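Local coordinates for protein transcriptional activator, putative (Pyrococcus furiosus, PDB 1RTW) that is of unknown function but, named a putative transcriptional activator, belongs to the all-helical TENA/THI-4/PQQC family, at residues Y75-K86 and E151-F161. Residues are numbered along the deposited sequence; the frame is centred on the assembly and turned at random.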
loop_
_atom_site.group_PDB
_atom_site.type_symbol
_atom_site.label_atom_id
_atom_site.label_comp_id
_atom_site.label_asym_id
_atom_site.label_seq_id
_atom_site.Cartn_x
_atom_site.Cartn_y
_atom_site.Cartn_z
ATOM N N TYR B 75 -18.667 -7.280 11.859
ATOM C CA TYR B 75 -18.838 -8.407 12.773
ATOM C C TYR B 75 -17.614 -8.573 13.689
ATOM O O TYR B 75 -17.747 -8.520 14.919
ATOM C CB TYR B 75 -19.101 -9.679 11.959
ATOM C CG TYR B 75 -19.165 -10.974 12.746
ATOM C CD1 TYR B 75 -20.059 -11.141 13.811
ATOM C CD2 TYR B 75 -18.324 -12.043 12.415
ATOM C CE1 TYR B 75 -20.109 -12.347 14.527
ATOM C CE2 TYR B 75 -18.366 -13.246 13.115
ATOM C CZ TYR B 75 -19.255 -13.399 14.164
ATOM O OH TYR B 75 -19.290 -14.615 14.822
ATOM N N ILE B 76 -16.427 -8.685 13.089
ATOM C CA ILE B 76 -15.174 -8.843 13.836
ATOM C C ILE B 76 -14.873 -7.639 14.748
ATOM O O ILE B 76 -14.271 -7.806 15.809
ATOM C CB ILE B 76 -13.952 -9.062 12.880
ATOM C CG1 ILE B 76 -14.221 -10.180 11.870
ATOM C CG2 ILE B 76 -12.711 -9.393 13.662
ATOM C CD1 ILE B 76 -14.810 -11.403 12.444
ATOM N N SER B 77 -15.265 -6.433 14.327
ATOM C CA SER B 77 -15.037 -5.216 15.129
ATOM C C SER B 77 -15.765 -5.289 16.477
ATOM O O SER B 77 -15.381 -4.616 17.436
ATOM C CB SER B 77 -15.519 -3.964 14.393
ATOM O OG SER B 77 -16.940 -3.912 14.356
ATOM N N LYS B 78 -16.822 -6.094 16.533
ATOM C CA LYS B 78 -17.594 -6.265 17.760
ATOM C C LYS B 78 -16.728 -6.883 18.855
ATOM O O LYS B 78 -16.934 -6.614 20.052
ATOM C CB LYS B 78 -18.838 -7.117 17.495
ATOM C CG LYS B 78 -20.134 -6.320 17.416
ATOM C CD LYS B 78 -19.982 -5.034 16.609
ATOM C CE LYS B 78 -21.170 -4.093 16.819
ATOM N NZ LYS B 78 -20.890 -2.718 16.305
ATOM N N GLU B 79 -15.727 -7.660 18.427
ATOM C CA GLU B 79 -14.781 -8.318 19.334
ATOM C C GLU B 79 -14.059 -7.296 20.206
ATOM O O GLU B 79 -13.685 -7.601 21.331
ATOM C CB GLU B 79 -13.743 -9.142 18.553
ATOM C CG GLU B 79 -14.284 -10.374 17.845
ATOM C CD GLU B 79 -13.198 -11.182 17.132
ATOM O OE1 GLU B 79 -11.997 -10.854 17.258
ATOM O OE2 GLU B 79 -13.546 -12.160 16.446
ATOM N N LEU B 80 -13.858 -6.088 19.682
ATOM C CA LEU B 80 -13.192 -5.036 20.447
ATOM C C LEU B 80 -13.974 -4.731 21.706
ATOM O O LEU B 80 -13.391 -4.634 22.784
ATOM C CB LEU B 80 -13.048 -3.752 19.630
ATOM C CG LEU B 80 -12.138 -3.853 18.413
ATOM C CD1 LEU B 80 -12.094 -2.511 17.702
ATOM C CD2 LEU B 80 -10.746 -4.309 18.840
ATOM N N GLU B 81 -15.290 -4.571 21.562
ATOM C CA GLU B 81 -16.172 -4.286 22.690
ATOM C C GLU B 81 -16.109 -5.449 23.679
ATOM O O GLU B 81 -16.089 -5.247 24.888
ATOM C CB GLU B 81 -17.618 -4.097 22.210
ATOM C CG GLU B 81 -17.792 -3.067 21.092
ATOM C CD GLU B 81 -19.198 -3.052 20.490
ATOM O OE1 GLU B 81 -19.555 -2.041 19.843
ATOM O OE2 GLU B 81 -19.942 -4.047 20.651
HETATM N N MSE B 82 -16.056 -6.669 23.154
HETATM C CA MSE B 82 -15.983 -7.858 23.995
HETATM C C MSE B 82 -14.729 -7.835 24.877
HETATM O O MSE B 82 -14.783 -8.184 26.060
HETATM C CB MSE B 82 -16.018 -9.113 23.122
HETATM C CG MSE B 82 -15.771 -10.399 23.875
HETATM SE SE MSE B 82 -15.929 -11.961 22.773
HETATM C CE MSE B 82 -14.309 -11.789 21.746
ATOM N N PHE B 83 -13.606 -7.406 24.302
ATOM C CA PHE B 83 -12.356 -7.326 25.048
ATOM C C PHE B 83 -12.431 -6.186 26.057
ATOM O O PHE B 83 -12.001 -6.328 27.196
ATOM C CB PHE B 83 -11.167 -7.086 24.110
ATOM C CG PHE B 83 -10.576 -8.335 23.529
ATOM C CD1 PHE B 83 -9.384 -8.848 24.030
ATOM C CD2 PHE B 83 -11.184 -8.986 22.459
ATOM C CE1 PHE B 83 -8.804 -9.991 23.478
ATOM C CE2 PHE B 83 -10.612 -10.130 21.899
ATOM C CZ PHE B 83 -9.413 -10.633 22.415
ATOM N N GLU B 84 -12.986 -5.059 25.630
ATOM C CA GLU B 84 -13.108 -3.884 26.484
ATOM C C GLU B 84 -14.027 -4.073 27.689
ATOM O O GLU B 84 -13.719 -3.591 28.776
ATOM C CB GLU B 84 -13.555 -2.686 25.650
ATOM C CG GLU B 84 -12.497 -2.228 24.659
ATOM C CD GLU B 84 -13.074 -1.561 23.420
ATOM O OE1 GLU B 84 -14.314 -1.396 23.324
ATOM O OE2 GLU B 84 -12.273 -1.212 22.530
ATOM N N LYS B 85 -15.144 -4.771 27.489
ATOM C CA LYS B 85 -16.102 -5.032 28.564
ATOM C C LYS B 85 -15.372 -5.864 29.613
ATOM O O LYS B 85 -15.155 -5.414 30.743
ATOM C CB LYS B 85 -17.310 -5.823 28.036
ATOM C CG LYS B 85 -18.618 -5.565 28.787
ATOM C CD LYS B 85 -19.610 -6.709 28.602
ATOM C CE LYS B 85 -19.139 -7.949 29.358
ATOM N NZ LYS B 85 -19.882 -9.194 29.011
ATOM N N LYS B 86 -14.908 -7.035 29.185
ATOM C CA LYS B 86 -14.190 -7.966 30.043
ATOM C C LYS B 86 -13.067 -7.286 30.820
ATOM O O LYS B 86 -12.837 -7.591 31.986
ATOM C CB LYS B 86 -13.623 -9.108 29.203
ATOM C CG LYS B 86 -13.147 -10.279 30.016
ATOM C CD LYS B 86 -14.314 -10.882 30.768
ATOM C CE LYS B 86 -13.879 -12.024 31.665
ATOM N NZ LYS B 86 -15.032 -12.537 32.452
ATOM N N GLU B 151 -17.703 -15.923 27.789
ATOM C CA GLU B 151 -17.998 -15.010 26.681
ATOM C C GLU B 151 -17.116 -15.312 25.469
ATOM O O GLU B 151 -17.617 -15.474 24.353
ATOM C CB GLU B 151 -17.797 -13.549 27.102
ATOM C CG GLU B 151 -18.471 -13.159 28.412
ATOM C CD GLU B 151 -17.474 -12.938 29.542
ATOM O OE1 GLU B 151 -16.739 -13.893 29.893
ATOM O OE2 GLU B 151 -17.427 -11.802 30.074
ATOM N N PHE B 152 -15.807 -15.399 25.706
ATOM C CA PHE B 152 -14.827 -15.689 24.654
ATOM C C PHE B 152 -14.972 -17.089 24.081
ATOM O O PHE B 152 -14.870 -17.280 22.868
ATOM C CB PHE B 152 -13.405 -15.513 25.182
ATOM C CG PHE B 152 -13.115 -14.129 25.647
ATOM C CD1 PHE B 152 -12.557 -13.203 24.786
ATOM C CD2 PHE B 152 -13.443 -13.738 26.934
ATOM C CE1 PHE B 152 -12.332 -11.904 25.197
ATOM C CE2 PHE B 152 -13.224 -12.444 27.359
ATOM C CZ PHE B 152 -12.666 -11.519 26.490
ATOM N N ILE B 153 -15.201 -18.064 24.956
ATOM C CA ILE B 153 -15.361 -19.442 24.536
ATOM C C ILE B 153 -16.554 -19.563 23.597
ATOM O O ILE B 153 -16.464 -20.208 22.555
ATOM C CB ILE B 153 -15.576 -20.369 25.737
ATOM C CG1 ILE B 153 -14.421 -20.221 26.715
ATOM C CG2 ILE B 153 -15.645 -21.818 25.276
ATOM C CD1 ILE B 153 -14.627 -20.966 28.000
ATOM N N ASN B 154 -17.660 -18.921 23.970
ATOM C CA ASN B 154 -18.881 -18.946 23.175
ATOM C C ASN B 154 -18.756 -18.222 21.847
ATOM O O ASN B 154 -19.187 -18.741 20.827
ATOM C CB ASN B 154 -20.062 -18.348 23.954
ATOM C CG ASN B 154 -20.575 -19.271 25.054
ATOM O OD1 ASN B 154 -20.412 -20.499 24.988
ATOM N ND2 ASN B 154 -21.200 -18.681 26.074
ATOM N N HIS B 155 -18.177 -17.024 21.853
ATOM C CA HIS B 155 -18.051 -16.269 20.616
ATOM C C HIS B 155 -17.281 -16.998 19.512
ATOM O O HIS B 155 -17.782 -17.132 18.399
ATOM C CB HIS B 155 -17.434 -14.883 20.855
ATOM C CG HIS B 155 -17.179 -14.125 19.585
ATOM N ND1 HIS B 155 -15.909 -13.908 19.097
ATOM C CD2 HIS B 155 -18.030 -13.644 18.655
ATOM C CE1 HIS B 155 -15.993 -13.333 17.912
ATOM N NE2 HIS B 155 -17.265 -13.161 17.617
ATOM N N TRP B 156 -16.100 -17.518 19.831
ATOM C CA TRP B 156 -15.305 -18.200 18.819
ATOM C C TRP B 156 -15.719 -19.628 18.473
ATOM O O TRP B 156 -15.287 -20.171 17.449
ATOM C CB TRP B 156 -13.823 -18.121 19.162
ATOM C CG TRP B 156 -13.266 -16.766 18.911
ATOM C CD1 TRP B 156 -13.333 -16.054 17.746
ATOM C CD2 TRP B 156 -12.542 -15.958 19.830
ATOM N NE1 TRP B 156 -12.693 -14.849 17.884
ATOM C CE2 TRP B 156 -12.199 -14.761 19.169
ATOM C CE3 TRP B 156 -12.149 -16.120 21.164
ATOM C CZ2 TRP B 156 -11.474 -13.742 19.776
ATOM C CZ3 TRP B 156 -11.431 -15.114 21.772
ATOM C CH2 TRP B 156 -11.104 -13.934 21.082
ATOM N N SER B 157 -16.557 -20.223 19.317
ATOM C CA SER B 157 -17.040 -21.582 19.087
ATOM C C SER B 157 -18.500 -21.588 18.626
ATOM O O SER B 157 -19.027 -22.632 18.240
ATOM C CB SER B 157 -16.903 -22.423 20.361
ATOM O OG SER B 157 -17.787 -21.972 21.375
ATOM N N SER B 158 -19.138 -20.419 18.643
ATOM C CA SER B 158 -20.544 -20.300 18.247
ATOM C C SER B 158 -20.833 -20.732 16.811
ATOM O O SER B 158 -19.945 -20.753 15.959
ATOM C CB SER B 158 -21.044 -18.866 18.452
ATOM O OG SER B 158 -20.505 -17.979 17.482
ATOM N N GLN B 159 -22.096 -21.066 16.560
ATOM C CA GLN B 159 -22.550 -21.482 15.236
ATOM C C GLN B 159 -22.367 -20.314 14.270
ATOM O O GLN B 159 -22.018 -20.507 13.110
ATOM C CB GLN B 159 -24.028 -21.892 15.287
ATOM C CG GLN B 159 -24.595 -22.454 13.978
ATOM C CD GLN B 159 -24.019 -23.812 13.599
ATOM O OE1 GLN B 159 -23.216 -24.394 14.333
ATOM N NE2 GLN B 159 -24.435 -24.324 12.448
ATOM N N GLU B 160 -22.579 -19.105 14.777
ATOM C CA GLU B 160 -22.445 -17.892 13.985
ATOM C C GLU B 160 -21.022 -17.732 13.460
ATOM O O GLU B 160 -20.823 -17.454 12.279
ATOM C CB GLU B 160 -22.836 -16.678 14.826
ATOM C CG GLU B 160 -22.890 -15.377 14.049
ATOM C CD GLU B 160 -23.402 -14.217 14.882
ATOM O OE1 GLU B 160 -22.946 -14.050 16.035
ATOM O OE2 GLU B 160 -24.261 -13.463 14.375
ATOM N N PHE B 161 -20.039 -17.906 14.337
ATOM C CA PHE B 161 -18.645 -17.789 13.933
ATOM C C PHE B 161 -18.285 -18.909 12.960
ATOM O O PHE B 161 -17.586 -18.680 11.980
ATOM C CB PHE B 161 -17.709 -17.832 15.141
ATOM C CG PHE B 161 -16.323 -17.353 14.840
ATOM C CD1 PHE B 161 -16.049 -15.995 14.799
ATOM C CD2 PHE B 161 -15.297 -18.254 14.584
ATOM C CE1 PHE B 161 -14.772 -15.529 14.504
ATOM C CE2 PHE B 161 -14.014 -17.805 14.289
ATOM C CZ PHE B 161 -13.746 -16.434 14.246
HETATM O O HOH W 1 -17.950 -10.718 16.413
#
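E79 reaches W156 through a single carboxylate oxygen: W156 NE1 donates to E79 OE2 over 3.2 Å. The indole N-H comes from above the carboxylate plane, 63° out of it, and the bond is bent. OE2 also lies at the edge of the H155 ring, near its plane and 3.1 Å from H155 CE1, while the other oxygen, OE1, faces a bound phosphate ion, probably from the crystallisation liquor. The H155 side chain, its CG placed opposite the backbone N, points toward helix 75-86, and its far nitrogen NE2 is linked to the backbone of Y75 by a water that donates to Y75 O and lies 2.8 Å from H155 NE2. At the C-terminal end of segment 75-86, beside the start of 151-161, K86, E151 and K85 build a salt-bridge network in which K86 NZ stands 3.4 Å from E151 OE1; the bonds to E151 are weak, K85 NZ adds a long salt bridge to E151 OE2, and K86 NZ has its stronger hydrogen bond to P148 O. The segments 75-86 and 151-157 run nearly antiparallel, at 168°, within the all-helical bundle characteristic of the TENA/THI-4/PQQC family. Between them selenomethionine M82 enters as a knob among E151, F152, H155 and W156. Its chain bends at chi3 (73°), bringing CE over the six-membered ring of W156 in a CH-pi contact, while SE makes an oblique Met-aromatic contact with F152. F152 turns its edge to the face of F83, centroids 5.4 Å apart, and K86 CG meets another part of the F152 edge. Beyond the helix break, S158 OG caps the next helix by accepting from F161 N, and the Y75 hydroxyl lies at the edge of the F161 ring, 3.5 Å from F161 CD1.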